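PDB 2QS8: Xaa-Pro Dipeptidase from Alteromonas macleodii, which probably acts as a metal-dependent dipeptidase or carboxypeptidase of the amidohydrolase superfamily, with its active site in a TIM barrel. Local coordinates for residues 148-153 with 233-238; 289-292 with 298-301. All blocks are in the same frame, centred on the assembly; numbering follows the deposited sequence.

Contact 1: 148-153 with 233-238. With MET (methionine), chain D.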
loop_
_atom_site.group_PDB
_atom_site.type_symbol
_atom_site.label_atom_id
_atom_site.label_comp_id
_atom_site.label_asym_id
_atom_site.label_seq_id
_atom_site.Cartn_x
_atom_site.Cartn_y
_atom_site.Cartn_z
ATOM N N GLY A 148 13.751 -10.430 -0.173
ATOM C CA GLY A 148 14.954 -11.115 0.265
ATOM C C GLY A 148 14.751 -12.552 0.705
ATOM O O GLY A 148 15.712 -13.246 1.025
ATOM N N GLY A 149 13.500 -12.997 0.711
ATOM C CA GLY A 149 13.174 -14.347 1.126
ATOM C C GLY A 149 13.760 -15.447 0.261
ATOM O O GLY A 149 14.216 -15.217 -0.870
ATOM N N HIS A 150 13.729 -16.661 0.796
ATOM C CA HIS A 150 14.278 -17.822 0.107
ATOM C C HIS A 150 13.874 -17.931 -1.355
ATOM O O HIS A 150 14.677 -18.347 -2.192
ATOM C CB HIS A 150 13.893 -19.105 0.852
ATOM C CG HIS A 150 14.404 -20.356 0.207
ATOM N ND1 HIS A 150 15.746 -20.591 -0.011
ATOM C CD2 HIS A 150 13.748 -21.438 -0.275
ATOM C CE1 HIS A 150 15.893 -21.767 -0.598
ATOM N NE2 HIS A 150 14.697 -22.304 -0.769
ATOM N N ALA A 151 12.645 -17.541 -1.674
ATOM C CA ALA A 151 12.188 -17.639 -3.048
ATOM C C ALA A 151 12.138 -16.312 -3.814
ATOM O O ALA A 151 11.463 -16.206 -4.834
ATOM C CB ALA A 151 10.829 -18.334 -3.093
ATOM N N ASP A 152 12.846 -15.300 -3.325
ATOM C CA ASP A 152 12.891 -14.020 -4.023
ATOM C C ASP A 152 13.819 -14.275 -5.214
ATOM O O ASP A 152 15.016 -14.523 -5.046
ATOM C CB ASP A 152 13.483 -12.933 -3.122
ATOM C CG ASP A 152 13.534 -11.562 -3.802
ATOM O OD1 ASP A 152 13.609 -11.513 -5.047
ATOM O OD2 ASP A 152 13.516 -10.536 -3.084
ATOM N N PRO A 153 13.280 -14.212 -6.438
ATOM C CA PRO A 153 14.119 -14.462 -7.610
ATOM C C PRO A 153 15.184 -13.410 -7.922
ATOM O O PRO A 153 15.949 -13.586 -8.868
ATOM C CB PRO A 153 13.096 -14.599 -8.731
ATOM C CG PRO A 153 12.098 -13.570 -8.360
ATOM C CD PRO A 153 11.931 -13.789 -6.848
ATOM N N ALA A 233 1.111 -25.149 0.235
ATOM C CA ALA A 233 2.304 -25.908 0.609
ATOM C C ALA A 233 3.257 -24.865 1.213
ATOM O O ALA A 233 3.299 -23.725 0.753
ATOM C CB ALA A 233 2.930 -26.555 -0.622
ATOM N N VAL A 234 4.024 -25.250 2.228
ATOM C CA VAL A 234 4.909 -24.292 2.888
ATOM C C VAL A 234 6.351 -24.730 3.160
ATOM O O VAL A 234 6.600 -25.674 3.908
ATOM C CB VAL A 234 4.281 -23.830 4.240
ATOM C CG1 VAL A 234 5.178 -22.800 4.935
ATOM C CG2 VAL A 234 2.901 -23.250 3.994
ATOM N N HIS A 235 7.299 -24.030 2.548
ATOM C CA HIS A 235 8.716 -24.296 2.777
ATOM C C HIS A 235 9.004 -23.789 4.194
ATOM O O HIS A 235 8.619 -22.674 4.535
ATOM C CB HIS A 235 9.568 -23.505 1.774
ATOM C CG HIS A 235 11.014 -23.405 2.141
ATOM N ND1 HIS A 235 11.977 -24.232 1.614
ATOM C CD2 HIS A 235 11.664 -22.561 2.976
ATOM C CE1 HIS A 235 13.159 -23.906 2.104
ATOM N NE2 HIS A 235 12.994 -22.893 2.935
ATOM N N ALA A 236 9.666 -24.599 5.018
ATOM C CA ALA A 236 9.987 -24.169 6.374
ATOM C C ALA A 236 11.031 -25.042 7.059
ATOM O O ALA A 236 10.855 -26.250 7.196
ATOM C CB ALA A 236 8.729 -24.123 7.219
ATOM N N HIS A 237 12.120 -24.414 7.486
ATOM C CA HIS A 237 13.188 -25.116 8.181
ATOM C C HIS A 237 13.141 -24.709 9.655
ATOM O O HIS A 237 13.134 -25.563 10.533
ATOM C CB HIS A 237 14.556 -24.751 7.586
ATOM C CG HIS A 237 14.782 -25.273 6.204
ATOM N ND1 HIS A 237 14.788 -26.619 5.908
ATOM C CD2 HIS A 237 15.045 -24.634 5.040
ATOM C CE1 HIS A 237 15.046 -26.787 4.622
ATOM N NE2 HIS A 237 15.206 -25.597 4.073
ATOM N N GLY A 238 13.112 -23.398 9.908
ATOM C CA GLY A 238 13.063 -22.892 11.272
ATOM C C GLY A 238 11.713 -23.190 11.897
ATOM O O GLY A 238 10.684 -23.138 11.217
HETATM N N MET D . 15.289 -26.608 -1.548
HETATM C CA MET D . 15.517 -26.633 -0.073
HETATM C C MET D . 16.267 -25.393 0.407
HETATM O O MET D . 16.144 -25.065 1.605
HETATM C CB MET D . 16.316 -27.879 0.305
HETATM C CG MET D . 16.535 -28.018 1.787
HETATM S SD MET D . 17.264 -29.571 2.173
HETATM C CE MET D . 15.903 -30.641 1.802
HETATM O OXT MET D . 16.973 -24.776 -0.420
#

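Contact 2: 289-292 with 298-301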
loop_
_atom_site.group_PDB
_atom_site.type_symbol
_atom_site.label_atom_id
_atom_site.label_comp_id
_atom_site.label_asym_id
_atom_site.label_seq_id
_atom_site.Cartn_x
_atom_site.Cartn_y
_atom_site.Cartn_z
ATOM N N LYS A 289 30.410 -30.933 1.441
ATOM C CA LYS A 289 31.779 -31.327 1.769
ATOM C C LYS A 289 32.732 -31.024 0.614
ATOM O O LYS A 289 33.949 -31.075 0.776
ATOM C CB LYS A 289 31.841 -32.819 2.090
ATOM C CG LYS A 289 30.929 -33.268 3.214
ATOM C CD LYS A 289 30.954 -34.783 3.354
ATOM C CE LYS A 289 29.969 -35.265 4.413
ATOM N NZ LYS A 289 29.875 -36.755 4.466
ATOM N N ILE A 290 32.170 -30.726 -0.554
ATOM C CA ILE A 290 32.960 -30.414 -1.738
ATOM C C ILE A 290 33.197 -28.913 -1.827
ATOM O O ILE A 290 32.246 -28.133 -1.878
ATOM C CB ILE A 290 32.236 -30.860 -3.006
ATOM C CG1 ILE A 290 31.881 -32.347 -2.898
ATOM C CG2 ILE A 290 33.105 -30.569 -4.226
ATOM C CD1 ILE A 290 31.041 -32.867 -4.044
ATOM N N ASP A 291 34.463 -28.504 -1.849
ATOM C CA ASP A 291 34.773 -27.083 -1.932
ATOM C C ASP A 291 34.223 -26.460 -3.220
ATOM O O ASP A 291 34.269 -27.068 -4.291
ATOM C CB ASP A 291 36.291 -26.835 -1.860
ATOM C CG ASP A 291 36.908 -27.251 -0.520
ATOM O OD1 ASP A 291 36.245 -27.110 0.538
ATOM O OD2 ASP A 291 38.075 -27.702 -0.526
ATOM N N ASN A 292 33.681 -25.250 -3.083
ATOM C CA ASN A 292 33.136 -24.479 -4.200
ATOM C C ASN A 292 32.021 -25.140 -4.995
ATOM O O ASN A 292 31.796 -24.792 -6.159
ATOM C CB ASN A 292 34.263 -24.072 -5.156
ATOM C CG ASN A 292 35.336 -23.239 -4.470
ATOM O OD1 ASN A 292 35.051 -22.174 -3.923
ATOM N ND2 ASN A 292 36.574 -23.725 -4.495
ATOM N N VAL A 298 25.821 -20.115 0.715
ATOM C CA VAL A 298 24.929 -21.272 0.761
ATOM C C VAL A 298 25.530 -22.469 1.522
ATOM O O VAL A 298 24.842 -23.127 2.307
ATOM C CB VAL A 298 24.572 -21.753 -0.673
ATOM C CG1 VAL A 298 23.776 -23.052 -0.609
ATOM C CG2 VAL A 298 23.788 -20.683 -1.407
ATOM N N ARG A 299 26.813 -22.739 1.285
ATOM C CA ARG A 299 27.504 -23.867 1.915
ATOM C C ARG A 299 27.212 -24.113 3.404
ATOM O O ARG A 299 26.885 -25.226 3.793
ATOM C CB ARG A 299 29.020 -23.737 1.708
ATOM C CG ARG A 299 29.790 -24.972 2.146
ATOM C CD ARG A 299 31.266 -24.889 1.794
ATOM N NE ARG A 299 31.910 -26.189 1.934
ATOM C CZ ARG A 299 33.193 -26.424 1.691
ATOM N NH1 ARG A 299 33.992 -25.445 1.294
ATOM N NH2 ARG A 299 33.679 -27.645 1.833
ATOM N N PRO A 300 27.340 -23.082 4.254
ATOM C CA PRO A 300 27.078 -23.232 5.692
ATOM C C PRO A 300 25.671 -23.755 5.989
ATOM O O PRO A 300 25.486 -24.628 6.837
ATOM C CB PRO A 300 27.270 -21.813 6.234
ATOM C CG PRO A 300 28.230 -21.204 5.280
ATOM C CD PRO A 300 27.749 -21.701 3.941
ATOM N N LYS A 301 24.688 -23.200 5.284
ATOM C CA LYS A 301 23.288 -23.569 5.451
ATOM C C LYS A 301 23.031 -25.021 5.063
ATOM O O LYS A 301 22.293 -25.729 5.746
ATOM C CB LYS A 301 22.401 -22.637 4.614
ATOM C CG LYS A 301 22.556 -21.155 4.967
ATOM C CD LYS A 301 21.575 -20.271 4.201
ATOM C CE LYS A 301 21.822 -20.341 2.702
ATOM N NZ LYS A 301 20.811 -19.566 1.928
#

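Contact 1: 148-153 with 233-238
His150 and His235 bring their imidazole rings together beside the bound methionine, where a loop after strand 145-146 meets the C-terminal end of strand 231-236 in the TIM barrel of the amidohydrolase fold. The pairing is an offset stack: the centroids lie 4.3 Å apart and the planes differ by 18°. Overlap is partial, with His150 CD2 lying over one face of the His235 ring near its rim, 3.5 Å from His235 CE1. In both residues CG is anti to the backbone N (chi1 179° in His150), which sends the two rings toward each other, with His150 CA and His235 CA 8.9 Å apart.

Polar contacts outside the pair fix the rings. His150 ND1 is hydrogen-bonded to Ser203 OG and His235 NE2 to the carbonyl O of Gly199, so each ring is restrained in its rotation. Within the loop, a type I turn from Gly149 to Asp152 is closed by the backbone hydrogen bond from Asp152 N to Gly149 O, and Gly148 N reaches the anti lone pair of Asp152 OD2, which also makes a salt bridge to Lys187 of a second subunit.

Two histidines approach the ligand carboxylate through carbon: His150 CE1 is 3.2 Å from methionine OXT, and His235 CE1 is 3.2 Å from methionine O. His237 NE2 instead gives methionine O a nearly straight hydrogen bond (2.7 Å, 166°).

Contact 2: 289-292 with 298-301
Arg299 grips Asp291 end-on, with both terminal nitrogens directed at a single carboxylate oxygen. The two bonds of this salt bridge are equal in length, Arg299 NH1 to Asp291 OD1 and Arg299 NH2 to Asp291 OD1 both measuring 2.9 Å. Their N-H...O angles, 142° and 141°, are similarly bent, as expected when one oxygen sits midway between two roughly parallel N-H bonds, off the line of each. OD1 lies close to the guanidinium plane, at its edge, and is approached on its anti side. The two flat groups are nevertheless strongly turned, their planes 68° apart, so this is a forked contact to one oxygen and not a side-by-side pairing of two oxygens with two nitrogens.

Around this bridge the backbone of 289-292 bends past the guanidinium. Ile290 C lies over one face, 3.9 Å from Arg299 NH2, and Lys289 O is 3.6 Å from the same nitrogen, approaching obliquely.

Farther out, the arginine spans the gap with a chain extended from CG to NE. CG is anti to the backbone N, carrying the guanidinium away from the helix backbone. Arg299 NE donates a hydrogen bond to the carbonyl O of Ser288, a second point of attachment to the same loop that restrains the group's rotation.

The contact lies at the protein surface, with its Asp291 end exposed. It is a local salt bridge within the helix-loop-helix connection of the TIM barrel, linking the loop that follows helix 278-287 to the N-terminal part of helix 299-319.

Contact 1 lies within the methionine pocket, whereas contact 2 is a surface bridge farther from the centre of the chain (about 25 Å from its own centre, against 16 Å for contact 1). Their centres are 19 Å apart, and their nearest atoms, about 6 Å apart, do not touch. In contact 1 the His235 side chain is about 6 Å from the magnesium ion; in contact 2 the Arg299 side chain is about 12 Å from the methionine. The segment carrying Arg299 also holds Lys301, which takes no part in the bridge; its NZ is hydrogen-bonded to the carbonyl oxygens of Ser203 and of Gly200, a residue lining the methionine pocket.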